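Local coordinates for protein transcriptional regulator, TetR family (Vibrio parahaemolyticus, PDB 3HE0) that probably binds DNA through a helix-turn-helix motif to regulate transcription, and packs as a two-fold dimer, at the interface of chains A and B. Sequence-based numbering; all coordinates share one arbitrary frame. Chains: chain A/B, Transcriptional regulator, TetR family.

Contact 1: the interface of chains A and B. Residues chain A 169, 174-175; chain B 124, 153.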
ATOM      1  N   LYS A 169       3.139   6.206   5.631  1.00 38.01           N
ATOM      2  CA  LYS A 169       3.708   7.521   5.351  1.00 39.29           C
ATOM      3  C   LYS A 169       4.153   8.287   6.609  1.00 39.69           C
ATOM      4  O   LYS A 169       5.040   9.142   6.517  1.00 39.86           O
ATOM      5  CB  LYS A 169       2.734   8.356   4.501  1.00 39.93           C
ATOM      6  CG  LYS A 169       2.648   7.891   3.028  1.00 41.70           C
ATOM      7  CD  LYS A 169       2.178   9.000   2.068  1.00 43.48           C
ATOM      8  CE  LYS A 169       2.295   8.583   0.595  1.00 44.27           C
ATOM      9  NZ  LYS A 169       3.724   8.482   0.145  1.00 45.19           N
ATOM     10  N   PHE A 174       6.870  11.430   6.362  1.00 46.26           N
ATOM     11  CA  PHE A 174       6.240  12.463   5.524  1.00 47.04           C
ATOM     12  C   PHE A 174       5.478  13.535   6.319  1.00 46.99           C
ATOM     13  O   PHE A 174       5.373  14.679   5.877  1.00 47.29           O
ATOM     14  CB  PHE A 174       5.369  11.832   4.426  1.00 47.31           C
ATOM     15  CG  PHE A 174       6.157  10.976   3.462  1.00 49.10           C
ATOM     16  CD1 PHE A 174       7.267  11.500   2.798  1.00 50.38           C
ATOM     17  CD2 PHE A 174       5.808   9.650   3.230  1.00 50.50           C
ATOM     18  CE1 PHE A 174       8.007  10.726   1.931  1.00 50.77           C
ATOM     19  CE2 PHE A 174       6.547   8.863   2.357  1.00 50.63           C
ATOM     20  CZ  PHE A 174       7.650   9.402   1.706  1.00 51.02           C
ATOM     21  N   TYR A 175       4.983  13.169   7.499  1.00 46.93           N
ATOM     22  CA  TYR A 175       4.347  14.124   8.415  1.00 46.64           C
ATOM     23  C   TYR A 175       4.380  13.601   9.866  1.00 46.30           C
ATOM     24  O   TYR A 175       4.422  12.382  10.097  1.00 46.32           O
ATOM     25  CB  TYR A 175       2.904  14.371   7.991  1.00 46.47           C
ATOM     26  CG  TYR A 175       2.106  13.108   8.043  1.00 47.00           C
ATOM     27  CD1 TYR A 175       1.459  12.720   9.213  1.00 47.14           C
ATOM     28  CD2 TYR A 175       2.037  12.269   6.934  1.00 47.64           C
ATOM     29  CE1 TYR A 175       0.748  11.541   9.270  1.00 48.35           C
ATOM     30  CE2 TYR A 175       1.327  11.088   6.976  1.00 47.87           C
ATOM     31  CZ  TYR A 175       0.681  10.728   8.141  1.00 48.63           C
ATOM     32  OH  TYR A 175      -0.026   9.554   8.173  1.00 49.53           O
TER
ATOM     33  N   TRP B 124      12.668  14.814  -2.527  0.50 35.26           N
ATOM     34  CA  TRP B 124      11.315  15.004  -2.033  0.50 35.19           C
ATOM     35  C   TRP B 124      10.743  16.383  -2.379  0.50 34.96           C
ATOM     36  O   TRP B 124       9.575  16.481  -2.737  0.50 34.85           O
ATOM     37  CB  TRP B 124      11.250  14.718  -0.530  0.50 35.25           C
ATOM     38  CG  TRP B 124      11.002  13.253  -0.241  0.50 35.57           C
ATOM     39  CD1 TRP B 124      10.090  12.443  -0.860  0.50 34.86           C
ATOM     40  CD2 TRP B 124      11.665  12.435   0.738  0.50 35.35           C
ATOM     41  NE1 TRP B 124      10.150  11.174  -0.337  0.50 35.22           N
ATOM     42  CE2 TRP B 124      11.106  11.142   0.645  0.50 35.54           C
ATOM     43  CE3 TRP B 124      12.668  12.668   1.681  0.50 34.76           C
ATOM     44  CZ2 TRP B 124      11.517  10.094   1.463  0.50 35.45           C
ATOM     45  CZ3 TRP B 124      13.076  11.624   2.485  0.50 34.84           C
ATOM     46  CH2 TRP B 124      12.504  10.353   2.372  0.50 34.64           C
ATOM     47  N   GLU B 153      -1.201  15.874   3.450  1.00 23.12           N
ATOM     48  CA  GLU B 153      -0.799  14.479   3.451  1.00 24.00           C
ATOM     49  C   GLU B 153      -1.843  13.637   4.156  1.00 22.31           C
ATOM     50  O   GLU B 153      -2.101  12.533   3.740  1.00 21.44           O
ATOM     51  CB  GLU B 153       0.559  14.299   4.155  1.00 25.97           C
ATOM     52  CG  GLU B 153       1.756  14.717   3.273  1.00 31.11           C
ATOM     53  CD  GLU B 153       2.264  13.579   2.393  1.00 38.61           C
ATOM     54  OE1 GLU B 153       1.468  12.651   2.052  1.00 44.22           O
ATOM     55  OE2 GLU B 153       3.476  13.605   2.037  1.00 44.46           O
TER
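The carboxylate oxygen OE2 of B:Glu153 packs against the root of A:Phe174, 3.5 Å from its CB, with the first ring carbon CG a little farther off. The carboxylate and the phenyl ring are 24° from parallel but in offset layers, the acid displaced to one face of the ring and out past its CB end, not over its centre. The other oxygen, OE1, faces the aliphatic part of A:Lys169, 3.7 Å from its CD, and the two side chains cross at about a right angle. The ammonium NZ of A:Lys169 bends away at the last torsion (chi4 -70°) and stays 5.1 Å from OE1 of B:Glu153; the opposite charges may attract, but they form no close salt bridge. Farther back along the glutamate, its CB rests 3.7 Å from CD2 at the rim of the A:Tyr175 ring. The bend at chi2 (-88°) of B:Glu153 lets one side chain touch the tyrosine with its first methylene and the phenylalanine and lysine with its carboxylate. The far end of A:Phe174 points at B:Trp124 in an edge-to-face arrangement: the ring planes stand nearly perpendicular, and CE1 of A:Phe174 comes down on one face of the indole, displaced toward its rim, 3.4 Å from CE2 of B:Trp124. CZ of the phenylalanine shares this approach more loosely. Within chain A, CB of A:Lys169 abuts the phenyl edge in the ring plane, propping the ring from the side. A:Phe174 thus reaches between an acidic and an aromatic residue of the partner. A:Lys169 belongs to helix 160-171, while A:Phe174 and A:Tyr175 occupy the loop leading to helix 179-193. On the partner, B:Trp124 lies in helix 121-130 and B:Glu153 in the first turn of helix 152-158, where the helix end might favour its negative charge.

Contact 2: the interface of chains A and B. Residues chain A 158, 185, 188-189, 191-192; chain B 148, 158, 192.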
ATOM      1  N   LEU A 158     -12.150   1.980   2.467  1.00 21.69           N
ATOM      2  CA  LEU A 158     -12.397   3.393   2.738  1.00 21.58           C
ATOM      3  C   LEU A 158     -11.900   3.867   4.099  1.00 23.20           C
ATOM      4  O   LEU A 158     -11.759   5.076   4.315  1.00 23.35           O
ATOM      5  CB  LEU A 158     -13.890   3.667   2.664  1.00 21.30           C
ATOM      6  CG  LEU A 158     -14.519   3.646   1.279  1.00 19.88           C
ATOM      7  CD1 LEU A 158     -16.021   3.374   1.493  1.00 18.40           C
ATOM      8  CD2 LEU A 158     -14.191   4.915   0.445  1.00 13.48           C
ATOM      9  N   ALA A 185      -7.844  12.153  12.549  1.00 20.54           N
ATOM     10  CA  ALA A 185      -7.780  11.156  11.467  1.00 20.82           C
ATOM     11  C   ALA A 185      -8.739   9.973  11.668  1.00 20.90           C
ATOM     12  O   ALA A 185      -9.397   9.532  10.698  1.00 21.76           O
ATOM     13  CB  ALA A 185      -6.351  10.640  11.265  1.00 20.82           C
ATOM     14  N   ALA A 188     -12.231  11.192  10.918  1.00 20.23           N
ATOM     15  CA  ALA A 188     -12.467  11.473   9.511  1.00 20.19           C
ATOM     16  C   ALA A 188     -12.729  10.177   8.731  1.00 20.35           C
ATOM     17  O   ALA A 188     -13.598  10.128   7.841  1.00 19.84           O
ATOM     18  CB  ALA A 188     -11.306  12.262   8.892  1.00 19.18           C
ATOM     19  N   SER A 189     -11.964   9.140   9.060  1.00 20.79           N
ATOM     20  CA  SER A 189     -12.136   7.837   8.426  1.00 20.41           C
ATOM     21  C   SER A 189     -13.486   7.215   8.806  1.00 20.14           C
ATOM     22  O   SER A 189     -14.121   6.586   7.971  1.00 21.46           O
ATOM     23  CB  SER A 189     -10.940   6.909   8.713  1.00 19.64           C
ATOM     24  OG  SER A 189     -10.798   6.584  10.075  1.00 21.69           O
ATOM     25  N   ASP A 191     -16.124   8.985   9.297  1.00 20.61           N
ATOM     26  CA  ASP A 191     -17.022   9.712   8.399  1.00 20.52           C
ATOM     27  C   ASP A 191     -17.170   9.020   7.046  1.00 20.51           C
ATOM     28  O   ASP A 191     -18.242   9.091   6.423  1.00 21.68           O
ATOM     29  CB  ASP A 191     -16.532  11.131   8.143  1.00 20.27           C
ATOM     30  CG  ASP A 191     -16.851  12.086   9.283  1.00 22.10           C
ATOM     31  OD1 ASP A 191     -17.716  11.715  10.107  1.00 23.66           O
ATOM     32  OD2 ASP A 191     -16.250  13.205   9.327  1.00 20.16           O
ATOM     33  N   ALA A 192     -16.098   8.396   6.567  1.00 19.37           N
ATOM     34  CA  ALA A 192     -16.134   7.733   5.268  1.00 19.33           C
ATOM     35  C   ALA A 192     -17.149   6.587   5.294  1.00 18.31           C
ATOM     36  O   ALA A 192     -17.831   6.376   4.340  1.00 19.34           O
ATOM     37  CB  ALA A 192     -14.738   7.216   4.858  1.00 17.58           C
TER
ATOM     38  N   LYS B 148     -11.905  19.440   6.011  1.00 18.23           N
ATOM     39  CA  LYS B 148     -11.439  19.451   7.395  1.00 17.76           C
ATOM     40  C   LYS B 148     -10.064  20.103   7.424  1.00 17.87           C
ATOM     41  O   LYS B 148      -9.263  19.947   6.493  1.00 17.98           O
ATOM     42  CB  LYS B 148     -11.352  18.032   7.961  1.00 18.13           C
ATOM     43  CG  LYS B 148     -12.688  17.264   8.091  1.00 17.55           C
ATOM     44  CD  LYS B 148     -12.440  15.825   8.600  1.00 17.24           C
ATOM     45  CE  LYS B 148     -13.734  15.081   8.916  1.00 18.01           C
ATOM     46  NZ  LYS B 148     -14.535  14.634   7.717  1.00 17.07           N
ATOM     47  N   LEU B 158      -6.594  10.033   3.630  1.00 19.33           N
ATOM     48  CA  LEU B 158      -7.943   9.660   4.007  1.00 19.28           C
ATOM     49  C   LEU B 158      -8.843   9.419   2.828  1.00 20.77           C
ATOM     50  O   LEU B 158      -9.906   8.818   3.017  1.00 21.74           O
ATOM     51  CB  LEU B 158      -8.591  10.761   4.817  1.00 19.05           C
ATOM     52  CG  LEU B 158      -8.119  10.855   6.260  1.00 17.55           C
ATOM     53  CD1 LEU B 158      -8.330  12.282   6.739  1.00 12.48           C
ATOM     54  CD2 LEU B 158      -8.749   9.764   7.150  1.00 15.40           C
ATOM     55  N   ALA B 192     -14.935  11.555   3.933  1.00 22.44           N
ATOM     56  CA  ALA B 192     -13.830  11.513   4.882  1.00 21.60           C
ATOM     57  C   ALA B 192     -13.185  12.894   5.005  1.00 21.37           C
ATOM     58  O   ALA B 192     -12.747  13.250   6.092  1.00 20.55           O
ATOM     59  CB  ALA B 192     -12.771  10.469   4.495  1.00 20.35           C
TER
HETATM   60  O   HOH W   1     -11.970   7.041   2.171  1.00 17.55           O
HETATM   61  O   HOH W   2     -10.685   7.236   5.313  1.00 21.97           O
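This is a two-fold, helix-to-helix dimer interface of a TetR-family regulator, in which the C-terminal helices 179-193 of both chains pack together; it probably joins the subunits into the dimer typical of the family. Near the axis the two copies of one residue meet, CB of A:Ala192 lying 3.8 Å from CB of B:Ala192. The small side chains let the backbones come close: the carbonyl O of A:Ala188 is 3.3 Å from CA of B:Ala192, a van der Waals approach. B:Leu158 fills the neighbouring position with both methyl groups, CD1 resting 3.7 Å from CB of A:Ala188 and CD2 turned toward the helix surface around A:Ala185 and A:Ser189. At the rim, B:Lys148 makes a salt bridge and hydrogen bond to A:Asp191, its NZ 2.8 Å from OD2. The two side chains arrive from opposite directions, and the ammonium uses the anti lone pair of OD2, on the side away from the other carboxylate oxygen. The lysine runs extended until its last torsion (chi4 73°), where it turns NZ also to the backbone O of B:Ala192, 2.8 Å away. That second bond reaches the carbonyl from above, 64° out of its plane, and ties the salt bridge to the end of its own chain's helix. The aliphatic CD and CE of B:Lys148 meanwhile pass over CB of A:Ala188. Two waters bridge the facing backbone carbonyls of A:Leu158 and B:Leu158; water 1 stands 2.9 Å from each O, and water 2 likewise bonds both, satisfying these C-terminal carbonyls of helices 152-158 across the axis.

About 18 Å separates the C-alpha centres of contact 1 and contact 2, which belong to one two-fold interface. Helix 152-158 serves both: its first turn enters contact 1 and its last residue enters contact 2. In chain A, the end of helix 160-171 and the loop after it enter contact 1, and that loop leads into helix 179-193, the chain's main element in contact 2. Contact 2 lies by the symmetry axis and contact 1 farther out; each has its twin with the chains exchanged. The dimer is thus joined at its centre and on its flanks, an arrangement that could limit rocking of one subunit against the other.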